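Chitinase (PDB 5GZT) probably cleaves the beta-1,4 links between N-acetylglucosamine units inside chitin chains and chitodextrins, acting as an endochitinase built with two family 18 glycosyl hydrolase regions. Local coordinates at residues E293-F301 with Y622-H632; A1023-H1034 with Y1078-T1089. All blocks are in the same frame, centred on the assembly; numbering follows the deposited sequence.

How the contacts relate
The two contacts lie in series along one chain, both segments of contact 1 preceding those of contact 2, and they belong to two different family 18 regions. Their centres are about 29 Å apart, and their nearest atoms, about 7 Å apart, do not touch. Contact 1 is at the barrel itself: strand 619-623, which runs parallel to strands 264-284 and 527-532, is the last barrel strand, and the chain after it packs against the loop leading into the second, 303-312. Contact 2 joins strands 1024-1026 and 1086-1089 of a four-stranded antiparallel sheet inserted between the last two barrel strands, 1015-1020 and 1110-1114, consistent with the chitinase insertion domain of many family 18 enzymes.

Contact 1 of 2, residues E293-F301 with Y622-H632; sequences ERGVDATKF and YWEYSQDSDSH. With FMT (formic acid), chain M.
Arg294 reaches across to residues 626-630 with its guanidinium and takes up the largest share of the buried surface. Its NH2 donates to Asp628 O at 2.9 Å, the oxygen lying 7° from the guanidinium plane, and also forms a salt bridge with Asp630 OD1 at 3.3 Å, met on the anti side of the carboxylate. A bend at chi3 turns the guanidinium toward these two acceptors. Water 2 joins NE to the same OD1, so the carboxylate oxygen is held both directly and through solvent.

Tyr625 follows the last strand of the family 18 TIM barrel, 619-623, and stands against the loop that enters strand 303-312. With CG anti to the backbone N (chi1 -176°), its OH extends to accept a nearly straight bond from Asp297 N, 3.0 Å and 173°. Phe301 directs its edge at the Tyr625 face in an offset edge-to-face pair, centroids 5.5 Å apart, while Val296 CG1 packs on Tyr625 CE2 at 3.9 Å.

Between these two groups sits His632, at the N-cap position of helix 633-642. Gly295 O lies at its ring edge, 3.3 Å from His632 CE1, while Tyr625 OH sits above one ring face and Asp630 O over the opposite one, both offset toward the rim.

Contact 2 of 2, residues A1023-H1034 with Y1078-T1089; sequences ARGWVNVPNINH and YNPDANGGTFIT
Trp1026 and Phe1087 form an antiparallel hydrogen-bonded pair in the four-stranded sheet of the insertion in the second family 18 barrel region. The axes of strands 1024-1026 and 1086-1089 approach to 4.7 Å at 160°. Arg1024 with Thr1089 is the other hydrogen-bonded pair, and the non-hydrogen-bonded Gly1025–Ile1088 pair lies between them. Past the bridges the pairing becomes irregular: the consecutive amides Asn1028 N and Val1029 N donate to Asn1083 O and Gly1085 O, each at 2.8 Å.

Apolar packing flanks these bonds. On the face of Trp1026, Phe1087 and Thr1089, the two aromatic rings lie side by side rim to rim, planes 46° apart, with CE3 of Trp1026 3.7 Å from CD1 of Phe1087. Thr1089 CG2, between its backbone N and carbonyl carbon, reaches Trp1026 CZ3 at 3.7 Å, while the Trp1026 indole NH bonds to Glu977 O. Ala1023 CB, just before the strand, meets Ile1088 CG2 at 3.6 Å.

Tyr1078, on strand 1074-1079 of the same sheet, meets the 1029-1034 loop. Val1029 CG1 touches its CE1, the carbonyl carbon of His1034 lies over one ring face, offset toward its rim, and the Asn1031 amide plane is turned 50° from the ring plane, its CG 3.4 Å from Tyr1078 CE2.

Contact 1 of 2, residues E293-F301 with Y622-H632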
loop_
_atom_site.group_PDB
_atom_site.type_symbol
_atom_site.label_atom_id
_atom_site.label_comp_id
_atom_site.label_asym_id
_atom_site.label_seq_id
_atom_site.Cartn_x
_atom_site.Cartn_y
_atom_site.Cartn_z
ATOM N N GLU B 293 17.848 7.496 -10.708
ATOM C CA GLU B 293 17.809 8.880 -10.256
ATOM C C GLU B 293 16.423 9.522 -10.078
ATOM O O GLU B 293 16.322 10.716 -9.768
ATOM C CB GLU B 293 18.666 9.684 -11.229
ATOM C CG GLU B 293 20.113 9.386 -10.964
ATOM C CD GLU B 293 21.068 9.984 -11.967
ATOM O OE1 GLU B 293 20.762 10.023 -13.176
ATOM O OE2 GLU B 293 22.171 10.366 -11.522
ATOM N N ARG B 294 15.351 8.772 -10.322
ATOM C CA ARG B 294 13.979 9.342 -10.167
ATOM C C ARG B 294 13.549 9.276 -8.712
ATOM O O ARG B 294 12.698 10.066 -8.276
ATOM C CB ARG B 294 12.963 8.631 -11.078
ATOM C CG ARG B 294 13.316 8.833 -12.537
ATOM C CD ARG B 294 12.267 8.342 -13.550
ATOM N NE ARG B 294 11.174 9.323 -13.733
ATOM C CZ ARG B 294 9.891 9.151 -13.411
ATOM N NH1 ARG B 294 9.457 8.019 -12.881
ATOM N NH2 ARG B 294 9.026 10.113 -13.652
ATOM N N GLY B 295 14.094 8.309 -7.986
ATOM C CA GLY B 295 13.854 8.172 -6.549
ATOM C C GLY B 295 12.628 7.322 -6.170
ATOM O O GLY B 295 11.760 6.987 -7.023
ATOM N N VAL B 296 12.613 6.944 -4.897
ATOM C CA VAL B 296 11.551 6.193 -4.237
ATOM C C VAL B 296 11.403 6.901 -2.897
ATOM O O VAL B 296 12.386 7.076 -2.148
ATOM C CB VAL B 296 11.898 4.683 -4.086
ATOM C CG1 VAL B 296 10.716 3.871 -3.550
ATOM C CG2 VAL B 296 12.320 4.052 -5.395
ATOM N N ASP B 297 10.213 7.428 -2.637
ATOM C CA ASP B 297 9.888 7.955 -1.342
ATOM C C ASP B 297 8.917 6.998 -0.711
ATOM O O ASP B 297 7.695 7.081 -0.890
ATOM C CB ASP B 297 9.360 9.356 -1.524
ATOM C CG ASP B 297 8.819 9.972 -0.232
ATOM O OD1 ASP B 297 9.045 9.427 0.886
ATOM O OD2 ASP B 297 8.133 10.993 -0.410
ATOM N N ALA B 298 9.478 6.047 0.027
ATOM C CA ALA B 298 8.704 5.024 0.708
ATOM C C ALA B 298 7.900 5.514 1.879
ATOM O O ALA B 298 7.106 4.745 2.395
ATOM C CB ALA B 298 9.588 3.854 1.116
ATOM N N THR B 299 7.979 6.801 2.240
ATOM C CA THR B 299 6.997 7.354 3.204
ATOM C C THR B 299 5.578 7.352 2.672
ATOM O O THR B 299 4.666 7.495 3.431
ATOM C CB THR B 299 7.344 8.761 3.729
ATOM O OG1 THR B 299 7.221 9.763 2.699
ATOM C CG2 THR B 299 8.798 8.810 4.297
ATOM N N LYS B 300 5.380 7.193 1.376
ATOM C CA LYS B 300 4.037 7.277 0.779
ATOM C C LYS B 300 3.324 5.944 0.549
ATOM O O LYS B 300 2.208 5.894 -0.034
ATOM C CB LYS B 300 4.165 8.019 -0.516
ATOM C CG LYS B 300 4.889 9.337 -0.393
ATOM C CD LYS B 300 4.146 10.260 0.543
ATOM C CE LYS B 300 4.967 11.513 0.766
ATOM N NZ LYS B 300 3.986 12.569 1.002
ATOM N N PHE B 301 3.930 4.864 1.020
ATOM C CA PHE B 301 3.262 3.601 0.895
ATOM C C PHE B 301 3.620 2.736 2.065
ATOM O O PHE B 301 4.543 3.054 2.795
ATOM C CB PHE B 301 3.563 2.911 -0.441
ATOM C CG PHE B 301 5.022 2.803 -0.822
ATOM C CD1 PHE B 301 5.858 1.852 -0.242
ATOM C CD2 PHE B 301 5.527 3.545 -1.886
ATOM C CE1 PHE B 301 7.201 1.745 -0.643
ATOM C CE2 PHE B 301 6.843 3.475 -2.294
ATOM C CZ PHE B 301 7.704 2.566 -1.680
ATOM N N TYR B 622 -1.165 -0.457 -6.580
ATOM C CA TYR B 622 -0.920 0.053 -7.929
ATOM C C TYR B 622 0.294 -0.521 -8.641
ATOM O O TYR B 622 1.285 -0.840 -7.996
ATOM C CB TYR B 622 -0.843 1.573 -7.874
ATOM C CG TYR B 622 0.142 2.207 -6.885
ATOM C CD1 TYR B 622 1.527 2.210 -7.100
ATOM C CD2 TYR B 622 -0.310 2.836 -5.780
ATOM C CE1 TYR B 622 2.428 2.834 -6.161
ATOM C CE2 TYR B 622 0.529 3.507 -4.913
ATOM C CZ TYR B 622 1.919 3.493 -5.096
ATOM O OH TYR B 622 2.680 4.202 -4.134
ATOM N N TRP B 623 0.141 -0.681 -9.962
ATOM C CA TRP B 623 1.148 -1.126 -10.877
ATOM C C TRP B 623 1.472 0.040 -11.795
ATOM O O TRP B 623 0.551 0.511 -12.479
ATOM C CB TRP B 623 0.578 -2.213 -11.785
ATOM C CG TRP B 623 1.589 -2.654 -12.783
ATOM C CD1 TRP B 623 1.783 -2.172 -14.048
ATOM C CD2 TRP B 623 2.561 -3.655 -12.584
ATOM N NE1 TRP B 623 2.822 -2.809 -14.637
ATOM C CE2 TRP B 623 3.341 -3.718 -13.766
ATOM C CE3 TRP B 623 2.863 -4.504 -11.542
ATOM C CZ2 TRP B 623 4.419 -4.584 -13.904
ATOM C CZ3 TRP B 623 3.967 -5.390 -11.688
ATOM C CH2 TRP B 623 4.688 -5.447 -12.858
ATOM N N GLU B 624 2.704 0.553 -11.840
ATOM C CA GLU B 624 3.768 0.284 -10.894
ATOM C C GLU B 624 4.510 1.607 -10.636
ATOM O O GLU B 624 4.422 2.561 -11.430
ATOM C CB GLU B 624 4.708 -0.870 -11.344
ATOM C CG GLU B 624 5.192 -0.913 -12.808
ATOM C CD GLU B 624 6.433 -0.079 -13.062
ATOM O OE1 GLU B 624 6.967 -0.230 -14.134
ATOM O OE2 GLU B 624 6.840 0.759 -12.227
ATOM N N TYR B 625 5.161 1.662 -9.487
ATOM C CA TYR B 625 5.653 2.932 -8.891
ATOM C C TYR B 625 6.495 3.755 -9.847
ATOM O O TYR B 625 6.378 4.981 -9.824
ATOM C CB TYR B 625 6.393 2.666 -7.595
ATOM C CG TYR B 625 6.871 3.890 -6.831
ATOM C CD1 TYR B 625 6.083 4.498 -5.894
ATOM C CD2 TYR B 625 8.156 4.436 -7.060
ATOM C CE1 TYR B 625 6.475 5.662 -5.255
ATOM C CE2 TYR B 625 8.594 5.539 -6.337
ATOM C CZ TYR B 625 7.755 6.154 -5.460
ATOM O OH TYR B 625 8.133 7.285 -4.748
ATOM N N SER B 626 7.297 3.097 -10.684
ATOM C CA SER B 626 8.251 3.843 -11.545
ATOM C C SER B 626 7.625 4.607 -12.711
ATOM O O SER B 626 8.307 5.380 -13.413
ATOM C CB SER B 626 9.336 2.894 -12.084
ATOM O OG SER B 626 8.916 2.037 -13.168
ATOM N N GLN B 627 6.332 4.371 -12.977
ATOM C CA GLN B 627 5.630 5.033 -14.092
ATOM C C GLN B 627 5.043 6.369 -13.742
ATOM O O GLN B 627 4.505 7.043 -14.612
ATOM C CB GLN B 627 4.506 4.084 -14.546
ATOM C CG GLN B 627 4.973 2.759 -15.095
ATOM C CD GLN B 627 3.834 1.743 -15.272
ATOM O OE1 GLN B 627 2.789 1.733 -14.557
ATOM N NE2 GLN B 627 4.030 0.873 -16.186
ATOM N N ASP B 628 5.169 6.772 -12.483
ATOM C CA ASP B 628 4.577 8.014 -11.993
ATOM C C ASP B 628 5.330 9.269 -12.544
ATOM O O ASP B 628 6.354 9.175 -13.166
ATOM C CB ASP B 628 4.646 7.966 -10.490
ATOM C CG ASP B 628 3.660 8.793 -9.794
ATOM O OD1 ASP B 628 2.961 9.679 -10.389
ATOM O OD2 ASP B 628 3.609 8.536 -8.568
ATOM N N SER B 629 4.755 10.429 -12.307
ATOM C CA SER B 629 5.349 11.738 -12.647
ATOM C C SER B 629 6.612 11.973 -11.833
ATOM O O SER B 629 6.946 11.191 -10.876
ATOM C CB SER B 629 4.415 12.875 -12.440
ATOM O OG SER B 629 4.247 13.232 -11.091
ATOM N N ASP B 630 7.334 13.018 -12.243
ATOM C CA ASP B 630 8.616 13.383 -11.600
ATOM C C ASP B 630 8.431 13.599 -10.136
ATOM O O ASP B 630 9.180 13.066 -9.354
ATOM C CB ASP B 630 9.220 14.661 -12.244
ATOM C CG ASP B 630 9.871 14.394 -13.583
ATOM O OD1 ASP B 630 10.123 13.193 -13.945
ATOM O OD2 ASP B 630 10.066 15.418 -14.300
ATOM N N SER B 631 7.381 14.305 -9.768
ATOM C CA SER B 631 7.073 14.595 -8.373
ATOM C C SER B 631 6.394 13.443 -7.635
ATOM O O SER B 631 6.043 13.627 -6.492
ATOM C CB SER B 631 6.155 15.850 -8.303
ATOM O OG SER B 631 4.806 15.502 -8.690
ATOM N N HIS B 632 6.204 12.287 -8.284
ATOM C CA HIS B 632 5.400 11.194 -7.775
ATOM C C HIS B 632 3.995 11.597 -7.491
ATOM O O HIS B 632 3.521 11.307 -6.381
ATOM C CB HIS B 632 6.069 10.692 -6.434
ATOM C CG HIS B 632 7.506 10.317 -6.599
ATOM N ND1 HIS B 632 7.896 9.189 -7.299
ATOM C CD2 HIS B 632 8.654 10.944 -6.227
ATOM C CE1 HIS B 632 9.210 9.106 -7.311
ATOM N NE2 HIS B 632 9.696 10.143 -6.646
HETATM C C FMT M . 6.658 15.909 -14.723
HETATM O O1 FMT M . 6.615 14.692 -14.623
HETATM O O2 FMT M . 6.295 16.589 -13.668
HETATM O O HOH W 1 10.984 11.371 -9.965
HETATM O O HOH W 2 12.376 11.828 -14.317
HETATM O O HOH W 3 6.479 8.354 -3.127
HETATM O O HOH W 4 1.378 5.929 -2.529
#

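Contact 2 of 2, residues A1023-H1034 with Y1078-T1089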
loop_
_atom_site.group_PDB
_atom_site.type_symbol
_atom_site.label_atom_id
_atom_site.label_comp_id
_atom_site.label_asym_id
_atom_site.label_seq_id
_atom_site.Cartn_x
_atom_site.Cartn_y
_atom_site.Cartn_z
ATOM N N ALA B 1023 31.855 27.104 -0.442
ATOM C CA ALA B 1023 31.440 25.710 -0.319
ATOM C C ALA B 1023 31.367 25.178 1.070
ATOM O O ALA B 1023 31.883 25.745 2.020
ATOM C CB ALA B 1023 32.398 24.849 -1.115
ATOM N N ARG B 1024 30.720 24.037 1.181
ATOM C CA ARG B 1024 30.817 23.163 2.366
ATOM C C ARG B 1024 31.125 21.772 1.862
ATOM O O ARG B 1024 31.132 21.540 0.666
ATOM C CB ARG B 1024 29.546 23.186 3.201
ATOM C CG ARG B 1024 29.328 24.543 3.883
ATOM C CD ARG B 1024 28.061 24.539 4.737
ATOM N NE ARG B 1024 27.879 25.862 5.318
ATOM C CZ ARG B 1024 28.591 26.357 6.343
ATOM N NH1 ARG B 1024 29.470 25.619 7.021
ATOM N NH2 ARG B 1024 28.390 27.605 6.731
ATOM N N GLY B 1025 31.475 20.863 2.749
ATOM C CA GLY B 1025 32.011 19.572 2.282
ATOM C C GLY B 1025 32.262 18.571 3.400
ATOM O O GLY B 1025 32.021 18.891 4.556
ATOM N N TRP B 1026 32.631 17.325 3.036
ATOM C CA TRP B 1026 32.925 16.276 4.008
ATOM C C TRP B 1026 34.144 15.476 3.525
ATOM O O TRP B 1026 34.383 15.376 2.324
ATOM C CB TRP B 1026 31.747 15.295 4.207
ATOM C CG TRP B 1026 30.539 15.848 4.793
ATOM C CD1 TRP B 1026 30.117 15.787 6.103
ATOM C CD2 TRP B 1026 29.548 16.569 4.080
ATOM N NE1 TRP B 1026 28.906 16.460 6.237
ATOM C CE2 TRP B 1026 28.549 16.953 5.008
ATOM C CE3 TRP B 1026 29.437 16.973 2.748
ATOM C CZ2 TRP B 1026 27.448 17.714 4.638
ATOM C CZ3 TRP B 1026 28.334 17.725 2.376
ATOM C CH2 TRP B 1026 27.346 18.073 3.321
ATOM N N VAL B 1027 34.885 14.890 4.483
ATOM C CA VAL B 1027 36.018 13.961 4.180
ATOM C C VAL B 1027 35.581 12.545 4.557
ATOM O O VAL B 1027 34.506 12.359 5.181
ATOM C CB VAL B 1027 37.333 14.374 4.908
ATOM C CG1 VAL B 1027 37.948 15.614 4.251
ATOM C CG2 VAL B 1027 37.144 14.613 6.403
ATOM N N ASN B 1028 36.392 11.530 4.183
ATOM C CA ASN B 1028 36.047 10.109 4.395
ATOM C C ASN B 1028 34.671 9.799 3.868
ATOM O O ASN B 1028 33.775 9.352 4.600
ATOM C CB ASN B 1028 36.113 9.719 5.867
ATOM C CG ASN B 1028 37.536 9.811 6.440
ATOM O OD1 ASN B 1028 38.523 9.528 5.761
ATOM N ND2 ASN B 1028 37.631 10.231 7.704
ATOM N N VAL B 1029 34.487 10.108 2.593
ATOM C CA VAL B 1029 33.218 9.877 1.950
ATOM C C VAL B 1029 33.396 8.710 0.964
ATOM O O VAL B 1029 34.211 8.797 0.015
ATOM C CB VAL B 1029 32.702 11.138 1.212
ATOM C CG1 VAL B 1029 31.384 10.811 0.502
ATOM C CG2 VAL B 1029 32.522 12.293 2.194
ATOM N N PRO B 1030 32.622 7.634 1.162
ATOM C CA PRO B 1030 32.737 6.424 0.320
ATOM C C PRO B 1030 32.572 6.759 -1.128
ATOM O O PRO B 1030 31.721 7.613 -1.436
ATOM C CB PRO B 1030 31.555 5.582 0.759
ATOM C CG PRO B 1030 31.254 6.031 2.169
ATOM C CD PRO B 1030 31.761 7.428 2.335
ATOM N N ASN B 1031 33.336 6.134 -2.031
ATOM C CA ASN B 1031 33.108 6.365 -3.454
ATOM C C ASN B 1031 31.944 5.523 -3.964
ATOM O O ASN B 1031 32.139 4.519 -4.660
ATOM C CB ASN B 1031 34.367 6.168 -4.262
ATOM C CG ASN B 1031 34.231 6.634 -5.693
ATOM O OD1 ASN B 1031 33.169 7.079 -6.148
ATOM N ND2 ASN B 1031 35.332 6.568 -6.417
ATOM N N ILE B 1032 30.732 5.965 -3.611
ATOM C CA ILE B 1032 29.457 5.437 -4.108
ATOM C C ILE B 1032 28.659 6.654 -4.577
ATOM O O ILE B 1032 28.519 7.636 -3.793
ATOM C CB ILE B 1032 28.646 4.727 -3.000
ATOM C CG1 ILE B 1032 29.464 3.602 -2.355
ATOM C CG2 ILE B 1032 27.320 4.157 -3.515
ATOM C CD1 ILE B 1032 28.819 3.074 -1.093
ATOM N N ASN B 1033 28.168 6.576 -5.827
ATOM C CA ASN B 1033 27.484 7.647 -6.547
ATOM C C ASN B 1033 28.219 8.960 -6.426
ATOM O O ASN B 1033 27.610 10.009 -6.151
ATOM C CB ASN B 1033 26.044 7.804 -6.044
ATOM C CG ASN B 1033 25.251 6.528 -6.171
ATOM O OD1 ASN B 1033 24.483 6.169 -5.280
ATOM N ND2 ASN B 1033 25.436 5.826 -7.279
ATOM N N HIS B 1034 29.533 8.873 -6.599
ATOM C CA HIS B 1034 30.444 9.976 -6.455
ATOM C C HIS B 1034 30.284 10.716 -5.125
ATOM O O HIS B 1034 30.437 11.912 -5.076
ATOM C CB HIS B 1034 30.298 10.936 -7.621
ATOM C CG HIS B 1034 30.176 10.263 -8.943
ATOM N ND1 HIS B 1034 31.185 9.510 -9.495
ATOM C CD2 HIS B 1034 29.157 10.236 -9.835
ATOM C CE1 HIS B 1034 30.796 9.044 -10.667
ATOM N NE2 HIS B 1034 29.572 9.481 -10.903
ATOM N N TYR B 1078 33.777 15.544 -6.355
ATOM C CA TYR B 1078 34.281 14.371 -5.622
ATOM C C TYR B 1078 35.755 14.119 -6.009
ATOM O O TYR B 1078 36.211 14.371 -7.167
ATOM C CB TYR B 1078 33.394 13.131 -5.843
ATOM C CG TYR B 1078 33.733 11.977 -4.899
ATOM C CD1 TYR B 1078 33.476 12.077 -3.547
ATOM C CD2 TYR B 1078 34.349 10.791 -5.367
ATOM C CE1 TYR B 1078 33.826 11.084 -2.666
ATOM C CE2 TYR B 1078 34.683 9.756 -4.469
ATOM C CZ TYR B 1078 34.427 9.909 -3.123
ATOM O OH TYR B 1078 34.697 8.925 -2.184
ATOM N N ASN B 1079 36.518 13.745 -5.002
ATOM C CA ASN B 1079 37.935 13.362 -5.186
ATOM C C ASN B 1079 38.096 12.107 -4.310
ATOM O O ASN B 1079 38.144 12.202 -3.083
ATOM C CB ASN B 1079 38.912 14.475 -4.790
ATOM C CG ASN B 1079 40.393 14.080 -4.988
ATOM O OD1 ASN B 1079 40.742 12.902 -5.020
ATOM N ND2 ASN B 1079 41.260 15.080 -5.141
ATOM N N PRO B 1080 38.141 10.913 -4.941
ATOM C CA PRO B 1080 38.283 9.672 -4.138
ATOM C C PRO B 1080 39.597 9.652 -3.304
ATOM O O PRO B 1080 39.657 9.084 -2.176
ATOM C CB PRO B 1080 38.243 8.549 -5.194
ATOM C CG PRO B 1080 38.314 9.198 -6.552
ATOM C CD PRO B 1080 38.329 10.704 -6.389
ATOM N N ASP B 1081 40.604 10.360 -3.800
ATOM C CA ASP B 1081 41.931 10.297 -3.196
ATOM C C ASP B 1081 42.237 11.276 -2.061
ATOM O O ASP B 1081 43.232 11.071 -1.359
ATOM C CB ASP B 1081 42.970 10.428 -4.320
ATOM C CG ASP B 1081 42.792 9.339 -5.391
ATOM O OD1 ASP B 1081 42.335 8.204 -5.067
ATOM O OD2 ASP B 1081 43.076 9.636 -6.556
ATOM N N ALA B 1082 41.411 12.303 -1.846
ATOM C CA ALA B 1082 41.877 13.454 -1.059
ATOM C C ALA B 1082 42.029 13.174 0.420
ATOM O O ALA B 1082 43.131 13.352 0.955
ATOM C CB ALA B 1082 41.019 14.677 -1.301
ATOM N N ASN B 1083 40.973 12.742 1.101
ATOM C CA ASN B 1083 41.093 12.432 2.549
ATOM C C ASN B 1083 40.099 11.382 2.849
ATOM O O ASN B 1083 39.111 11.612 3.535
ATOM C CB ASN B 1083 40.805 13.642 3.449
ATOM C CG ASN B 1083 42.035 14.418 3.785
ATOM O OD1 ASN B 1083 42.803 14.030 4.649
ATOM N ND2 ASN B 1083 42.222 15.535 3.117
ATOM N N GLY B 1084 40.341 10.218 2.285
ATOM C CA GLY B 1084 39.419 9.088 2.461
ATOM C C GLY B 1084 38.221 9.166 1.529
ATOM O O GLY B 1084 37.254 8.345 1.679
ATOM N N GLY B 1085 38.337 10.082 0.539
ATOM C CA GLY B 1085 37.186 10.586 -0.260
ATOM C C GLY B 1085 36.618 11.939 0.241
ATOM O O GLY B 1085 36.083 11.999 1.341
ATOM N N THR B 1086 36.742 12.989 -0.580
ATOM C CA THR B 1086 36.242 14.365 -0.277
ATOM C C THR B 1086 35.120 14.833 -1.273
ATOM O O THR B 1086 35.276 14.788 -2.493
ATOM C CB THR B 1086 37.413 15.373 -0.193
ATOM O OG1 THR B 1086 38.188 15.023 0.948
ATOM C CG2 THR B 1086 36.937 16.832 -0.010
ATOM N N PHE B 1087 33.980 15.213 -0.679
ATOM C CA PHE B 1087 32.774 15.633 -1.390
ATOM C C PHE B 1087 32.548 17.094 -1.072
ATOM O O PHE B 1087 32.486 17.445 0.104
ATOM C CB PHE B 1087 31.574 14.834 -0.855
ATOM C CG PHE B 1087 30.259 15.232 -1.461
ATOM C CD1 PHE B 1087 29.466 16.243 -0.862
ATOM C CD2 PHE B 1087 29.784 14.598 -2.590
ATOM C CE1 PHE B 1087 28.244 16.615 -1.423
ATOM C CE2 PHE B 1087 28.551 14.964 -3.151
ATOM C CZ PHE B 1087 27.779 15.987 -2.569
ATOM N N ILE B 1088 32.352 17.906 -2.102
ATOM C CA ILE B 1088 32.172 19.368 -1.963
ATOM C C ILE B 1088 30.802 19.796 -2.553
ATOM O O ILE B 1088 30.490 19.411 -3.643
ATOM C CB ILE B 1088 33.295 20.134 -2.700
ATOM C CG1 ILE B 1088 34.672 19.777 -2.141
ATOM C CG2 ILE B 1088 33.131 21.651 -2.595
ATOM C CD1 ILE B 1088 34.867 20.007 -0.634
ATOM N N THR B 1089 30.068 20.655 -1.855
ATOM C CA THR B 1089 28.765 21.174 -2.307
ATOM C C THR B 1089 28.819 22.673 -2.286
ATOM O O THR B 1089 29.253 23.284 -1.281
ATOM C CB THR B 1089 27.632 20.630 -1.446
ATOM O OG1 THR B 1089 26.433 21.367 -1.680
ATOM C CG2 THR B 1089 27.994 20.595 0.059
#